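Local coordinates for hydrolase family protein (Deinococcus radiodurans R1, PDB 3CNH) that probably acts as a phosphatase of the haloacid dehalogenase-like superfamily, holding a sodium ion and a phosphate ion in its presumed active site, at residues Trp9-Val14 with Ser106-Gly111; Leu15-Trp20 with Gln86-Val91. All coordinates share one frame; numbering follows the deposited sequence. Where two conformers were deposited one is given.

Contact 1: Trp9-Val14 with Ser106-Gly111. With NA (sodium ion), chain C; PO4 (phosphate ion), chain D.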
loop_
_atom_site.group_PDB
_atom_site.type_symbol
_atom_site.label_atom_id
_atom_site.label_comp_id
_atom_site.label_asym_id
_atom_site.label_seq_id
_atom_site.Cartn_x
_atom_site.Cartn_y
_atom_site.Cartn_z
ATOM N N TRP A 9 1.349 -5.473 7.143
ATOM C CA TRP A 9 0.809 -5.788 5.828
ATOM C C TRP A 9 0.903 -4.664 4.811
ATOM O O TRP A 9 0.482 -3.543 5.018
ATOM C CB TRP A 9 -0.687 -6.164 5.911
ATOM C CG TRP A 9 -1.024 -7.424 6.619
ATOM C CD1 TRP A 9 -1.070 -7.629 7.974
ATOM C CD2 TRP A 9 -1.369 -8.677 6.015
ATOM N NE1 TRP A 9 -1.385 -8.937 8.244
ATOM C CE2 TRP A 9 -1.584 -9.605 7.062
ATOM C CE3 TRP A 9 -1.478 -9.119 4.699
ATOM C CZ2 TRP A 9 -1.950 -10.926 6.819
ATOM C CZ3 TRP A 9 -1.848 -10.406 4.464
ATOM C CH2 TRP A 9 -2.053 -11.310 5.517
ATOM N N ASP A 10 1.478 -5.041 3.704
ATOM C CA ASP A 10 1.416 -4.254 2.462
ATOM C C ASP A 10 -0.073 -4.324 2.086
ATOM O O ASP A 10 -0.777 -5.316 2.411
ATOM C CB ASP A 10 2.317 -4.982 1.462
ATOM C CG ASP A 10 2.378 -4.400 0.128
ATOM O OD1 ASP A 10 2.228 -3.194 -0.017
ATOM O OD2 ASP A 10 2.680 -5.221 -0.816
ATOM N N ILE A 11 -0.563 -3.286 1.419
ATOM C CA ILE A 11 -1.970 -3.300 0.966
ATOM C C ILE A 11 -2.038 -3.614 -0.530
ATOM O O ILE A 11 -2.547 -4.637 -0.947
ATOM C CB ILE A 11 -2.724 -2.046 1.328
ATOM C CG1 ILE A 11 -2.696 -1.862 2.860
ATOM C CG2 ILE A 11 -4.183 -2.104 0.820
ATOM C CD1 ILE A 11 -3.419 -0.615 3.371
ATOM N N GLY A 12 -1.459 -2.738 -1.329
ATOM C CA GLY A 12 -1.455 -2.946 -2.797
ATOM C C GLY A 12 -0.697 -4.185 -3.238
ATOM O O GLY A 12 0.476 -4.344 -2.912
ATOM N N GLY A 13 -1.370 -5.026 -3.999
ATOM C CA GLY A 13 -0.830 -6.282 -4.500
ATOM C C GLY A 13 -0.906 -7.438 -3.530
ATOM O O GLY A 13 -0.470 -8.557 -3.839
ATOM N N VAL A 14 -1.487 -7.156 -2.373
ATOM C CA VAL A 14 -1.638 -8.159 -1.310
ATOM C C VAL A 14 -3.106 -8.266 -0.901
ATOM O O VAL A 14 -3.814 -9.227 -1.259
ATOM C CB VAL A 14 -0.707 -7.852 -0.127
ATOM C CG1 VAL A 14 -0.888 -8.817 1.037
ATOM C CG2 VAL A 14 0.770 -7.901 -0.579
ATOM N N SER A 106 -0.927 -1.965 8.915
ATOM C CA SER A 106 -0.430 -1.782 7.534
ATOM C C SER A 106 0.929 -1.145 7.604
ATOM O O SER A 106 1.264 -0.386 8.532
ATOM C CB SER A 106 -1.347 -0.934 6.618
ATOM O OG SER A 106 -1.130 0.461 6.787
ATOM N N LEU A 107 1.686 -1.418 6.558
ATOM C CA LEU A 107 2.972 -0.735 6.312
ATOM C C LEU A 107 3.019 -0.626 4.795
ATOM O O LEU A 107 3.291 -1.603 4.100
ATOM C CB LEU A 107 4.165 -1.500 6.893
ATOM C CG LEU A 107 5.470 -0.718 6.854
ATOM C CD1 LEU A 107 5.428 0.471 7.842
ATOM C CD2 LEU A 107 6.710 -1.562 7.161
ATOM N N ASN A 108 2.614 0.531 4.296
ATOM C CA ASN A 108 2.303 0.654 2.872
ATOM C C ASN A 108 2.519 2.015 2.322
ATOM O O ASN A 108 2.571 3.004 3.062
ATOM C CB ASN A 108 0.825 0.272 2.627
ATOM C CG ASN A 108 -0.165 1.316 3.161
ATOM O OD1 ASN A 108 -0.212 1.607 4.361
ATOM N ND2 ASN A 108 -0.983 1.873 2.255
ATOM N N ASN A 109 2.755 2.025 1.019
ATOM C CA ASN A 109 2.940 3.278 0.269
ATOM C C ASN A 109 1.675 3.660 -0.481
ATOM O O ASN A 109 1.188 2.926 -1.337
ATOM C CB ASN A 109 4.047 3.138 -0.769
ATOM C CG ASN A 109 5.434 2.868 -0.162
ATOM O OD1 ASN A 109 5.657 3.023 1.059
ATOM N ND2 ASN A 109 6.407 2.526 -1.051
ATOM N N GLU A 110 1.193 4.864 -0.206
ATOM C CA GLU A 110 -0.037 5.329 -0.830
ATOM C C GLU A 110 -0.309 6.758 -0.464
ATOM O O GLU A 110 -0.048 7.177 0.653
ATOM C CB GLU A 110 -1.241 4.530 -0.346
ATOM C CG GLU A 110 -2.465 4.582 -1.273
ATOM C CD GLU A 110 -2.226 3.791 -2.552
ATOM O OE1 GLU A 110 -2.150 2.561 -2.466
ATOM O OE2 GLU A 110 -2.104 4.402 -3.635
ATOM N N GLY A 111 -0.758 7.520 -1.461
ATOM C CA GLY A 111 -1.243 8.859 -1.209
ATOM C C GLY A 111 -2.407 8.809 -0.224
ATOM O O GLY A 111 -3.145 7.831 -0.131
HETATM NA NA NA C . 2.749 -4.132 -2.932
HETATM P P PO4 D . 1.576 -0.586 -1.202
HETATM O O1 PO4 D . 2.740 -0.320 -0.363
HETATM O O2 PO4 D . 1.839 -1.823 -2.069
HETATM O O3 PO4 D . 0.215 -0.615 -0.491
HETATM O O4 PO4 D . 1.397 0.486 -2.278
HETATM O O HOH W 1 2.414 -3.618 -5.186
HETATM O O HOH W 2 4.903 -3.540 -2.644
#
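W9 and S106 pair as neighbours in the parallel sheet. L107 N donates to W9 O over 2.9 Å, and S106 CA brings a C-H to the same oxygen. Beyond this bridge the side chains of I11 and N108 cross obliquely, methyl end against amide: I11 CD1 lies 3.7 Å from N108 ND2 and also meets S106 CB.

CG of N108, between its backbone N and carbonyl carbon (chi1 71°), lies against the end of I11; OD1 accepts a 2.8 Å bond from S106 OG, which stands 40° out of the amide plane. T133 also bonds OD1, and N115 bonds ND2, so both ends of the buried amide are held. An alanine here would probably deprive S106 OG of this acceptor and open a gap beside I11 CD1.

Both segments also grip a phosphate ion, probably from the crystallisation liquor, through backbone N-H groups. G12 N reaches its O3 at 2.8 Å, helped weakly by I11 N, while N109 N points almost straight at its O1 (2.7 Å, 174°).

The sodium ion binds D10 OD2 (2.4 Å), G12 O (2.3 Å), the phosphate O2 and two waters, with D166 completing the site. With CG anti to the backbone N, the D10 carboxylate is carried toward the ions; OD1, its other branch, forms a salt bridge with K141, which also bonds the phosphate and L107 O.

An aspartate just after the first strand, a second loop at the tip of the adjacent strand, a lysine and a further aspartate are consistent with the active site of the haloacid dehalogenase-like fold, where the first aspartate is normally the nucleophile.

Contact 2: Leu15-Trp20 with Gln86-Val91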
loop_
_atom_site.group_PDB
_atom_site.type_symbol
_atom_site.label_atom_id
_atom_site.label_comp_id
_atom_site.label_asym_id
_atom_site.label_seq_id
_atom_site.Cartn_x
_atom_site.Cartn_y
_atom_site.Cartn_z
ATOM N N LEU A 15 -3.568 -7.240 -0.201
ATOM C CA LEU A 15 -4.966 -7.190 0.268
ATOM C C LEU A 15 -5.928 -6.703 -0.813
ATOM O O LEU A 15 -7.070 -7.141 -0.938
ATOM C CB LEU A 15 -5.077 -6.277 1.489
ATOM C CG LEU A 15 -4.346 -6.789 2.739
ATOM C CD1 LEU A 15 -4.296 -5.703 3.820
ATOM C CD2 LEU A 15 -4.986 -8.087 3.239
ATOM N N LEU A 16 -5.430 -5.759 -1.574
ATOM C CA LEU A 16 -6.162 -5.137 -2.687
ATOM C C LEU A 16 -5.256 -5.060 -3.881
ATOM O O LEU A 16 -4.058 -5.313 -3.795
ATOM C CB LEU A 16 -6.583 -3.703 -2.322
ATOM C CG LEU A 16 -7.384 -3.450 -1.018
ATOM C CD1 LEU A 16 -7.582 -1.932 -0.795
ATOM C CD2 LEU A 16 -8.703 -4.205 -1.001
ATOM N N THR A 17 -5.850 -4.691 -5.000
ATOM C CA THR A 17 -5.052 -4.385 -6.188
ATOM C C THR A 17 -4.225 -3.141 -5.859
ATOM O O THR A 17 -4.458 -2.457 -4.872
ATOM C CB THR A 17 -5.941 -4.056 -7.413
ATOM O OG1 THR A 17 -6.834 -2.983 -7.077
ATOM C CG2 THR A 17 -6.716 -5.269 -7.847
ATOM N N ASN A 18 -3.222 -2.851 -6.670
ATOM C CA ASN A 18 -2.514 -1.573 -6.525
ATOM C C ASN A 18 -3.505 -0.443 -6.761
ATOM O O ASN A 18 -4.535 -0.650 -7.373
ATOM C CB ASN A 18 -1.355 -1.472 -7.485
ATOM C CG ASN A 18 -0.250 -2.424 -7.116
ATOM O OD1 ASN A 18 0.088 -2.537 -5.946
ATOM N ND2 ASN A 18 0.266 -3.149 -8.086
ATOM N N GLY A 19 -3.224 0.705 -6.188
ATOM C CA GLY A 19 -4.144 1.837 -6.305
ATOM C C GLY A 19 -3.949 2.687 -7.540
ATOM O O GLY A 19 -4.892 3.217 -8.107
ATOM N N TRP A 20 -2.709 2.783 -7.971
ATOM C CA TRP A 20 -2.393 3.730 -9.072
ATOM C C TRP A 20 -1.087 3.337 -9.758
ATOM O O TRP A 20 -0.140 4.095 -9.866
ATOM C CB TRP A 20 -2.368 5.137 -8.473
ATOM C CG TRP A 20 -2.446 6.292 -9.448
ATOM C CD1 TRP A 20 -1.621 7.391 -9.460
ATOM C CD2 TRP A 20 -3.394 6.497 -10.489
ATOM N NE1 TRP A 20 -1.993 8.239 -10.438
ATOM C CE2 TRP A 20 -3.089 7.740 -11.087
ATOM C CE3 TRP A 20 -4.473 5.763 -10.991
ATOM C CZ2 TRP A 20 -3.787 8.221 -12.171
ATOM C CZ3 TRP A 20 -5.185 6.268 -12.057
ATOM C CH2 TRP A 20 -4.837 7.483 -12.644
ATOM N N GLN A 86 -9.586 -2.605 -6.205
ATOM C CA GLN A 86 -10.453 -3.764 -6.116
ATOM C C GLN A 86 -9.881 -4.773 -5.096
ATOM O O GLN A 86 -8.689 -4.762 -4.798
ATOM C CB GLN A 86 -10.554 -4.402 -7.484
ATOM C CG GLN A 86 -11.161 -3.463 -8.531
ATOM C CD GLN A 86 -12.638 -3.130 -8.264
ATOM O OE1 GLN A 86 -13.386 -3.951 -7.738
ATOM N NE2 GLN A 86 -13.064 -1.927 -8.659
ATOM N N PRO A 87 -10.731 -5.643 -4.574
ATOM C CA PRO A 87 -10.165 -6.554 -3.597
ATOM C C PRO A 87 -9.443 -7.731 -4.169
ATOM O O PRO A 87 -9.632 -8.105 -5.326
ATOM C CB PRO A 87 -11.426 -7.113 -2.892
ATOM C CG PRO A 87 -12.480 -7.030 -3.906
ATOM C CD PRO A 87 -12.178 -5.820 -4.756
ATOM N N ARG A 88 -8.584 -8.287 -3.325
ATOM C CA ARG A 88 -7.943 -9.595 -3.570
ATOM C C ARG A 88 -8.618 -10.526 -2.562
ATOM O O ARG A 88 -8.123 -10.716 -1.461
ATOM C CB ARG A 88 -6.440 -9.543 -3.327
ATOM C CG ARG A 88 -5.687 -8.748 -4.351
ATOM C CD ARG A 88 -5.599 -9.499 -5.658
ATOM N NE ARG A 88 -4.992 -8.657 -6.676
ATOM C CZ ARG A 88 -3.685 -8.483 -6.801
ATOM N NH1 ARG A 88 -2.868 -9.105 -5.969
ATOM N NH2 ARG A 88 -3.194 -7.675 -7.733
ATOM N N PRO A 89 -9.791 -11.106 -2.931
ATOM C CA PRO A 89 -10.620 -11.839 -2.013
ATOM C C PRO A 89 -9.998 -12.883 -1.116
ATOM O O PRO A 89 -10.296 -12.915 0.066
ATOM C CB PRO A 89 -11.686 -12.465 -2.920
ATOM C CG PRO A 89 -11.694 -11.643 -4.143
ATOM C CD PRO A 89 -10.303 -11.186 -4.317
ATOM N N GLU A 90 -9.156 -13.733 -1.675
ATOM C CA GLU A 90 -8.596 -14.824 -0.875
ATOM C C GLU A 90 -7.625 -14.323 0.197
ATOM O O GLU A 90 -7.620 -14.821 1.331
ATOM C CB GLU A 90 -7.939 -15.900 -1.747
ATOM C CG GLU A 90 -8.861 -16.560 -2.770
ATOM C CD GLU A 90 -8.098 -17.478 -3.744
ATOM O OE1 GLU A 90 -6.844 -17.379 -3.841
ATOM O OE2 GLU A 90 -8.754 -18.292 -4.426
ATOM N N VAL A 91 -6.803 -13.357 -0.166
ATOM C CA VAL A 91 -5.810 -12.812 0.787
ATOM C C VAL A 91 -6.533 -11.990 1.852
ATOM O O VAL A 91 -6.233 -12.031 3.052
ATOM C CB VAL A 91 -4.675 -12.062 0.119
ATOM C CG1 VAL A 91 -3.802 -11.440 1.184
ATOM C CG2 VAL A 91 -3.892 -13.024 -0.749
#
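L16 and P87 face each other in a single backbone bridge, their CA atoms 4.3 Å apart, flanked by the bonds R88 N to L15 O (3.1 Å) and T17 N to Q86 O (2.8 Å).

T17 adds a third bond with its side chain. OG1 sits between the backbone N and carbonyl carbon (chi1 55°) and accepts Q86 N at 2.9 Å, while Q84 O is a further partner of the hydroxyl. T17 thus both donates to Q86 through its backbone and accepts from it through its side chain. The two side chains run side by side, pointing the same way, with T17 CG2 4.0 Å from Q86 CB; the amide of Q86 turns elsewhere, its NE2 bonded to E83 O.

The segment 15-20 leads out of the Rossmann-like core towards the helices 22-32 to 74-83, which lie between the first two strands in the manner of a haloacid dehalogenase cap, and 86-91 brings the chain back. The contact therefore staples together the two connections between core and helical insertion.

CB of L16, although its bond from CA points away from 86-91, still touches Q86 O, and CD2 reaches P87 CA at 3.8 Å; F122 of helix 112-122 touches both L16 and P87.

R88, at the N-cap of helix 89-98, lays its CG against L16 C (3.7 Å). This residue was modelled in two conformers, so the placing of its guanidinium, with T17 N and L16 O loosely over one face, is doubtful.

One helical turn further, L15 CD2 meets V91 CG1 at 4.1 Å, the side chains crossing at about a right angle, with A95 also against L15.

In the fold
From the N terminus, strand 6-9 runs to the C-terminal ends of the parallel strands, and its following loop supplies first 9-14 of contact 1 and then 15-20 of contact 2. The chain next makes the four helices 22-32 to 74-83 and returns at 86-91, closing contact 2. Helix 89-98 carries it to strand 103-108, whose end closes the wider loop of contact 1, so contact 2 is nested inside contact 1. Their centres lie about 10 Å apart, and they touch through I11 O and L16 N and through V14 and V91. Contact 1 ties the central strand 6-9 to its neighbour 103-108 at the ion site; contact 2 ties the two connections to the helical insertion.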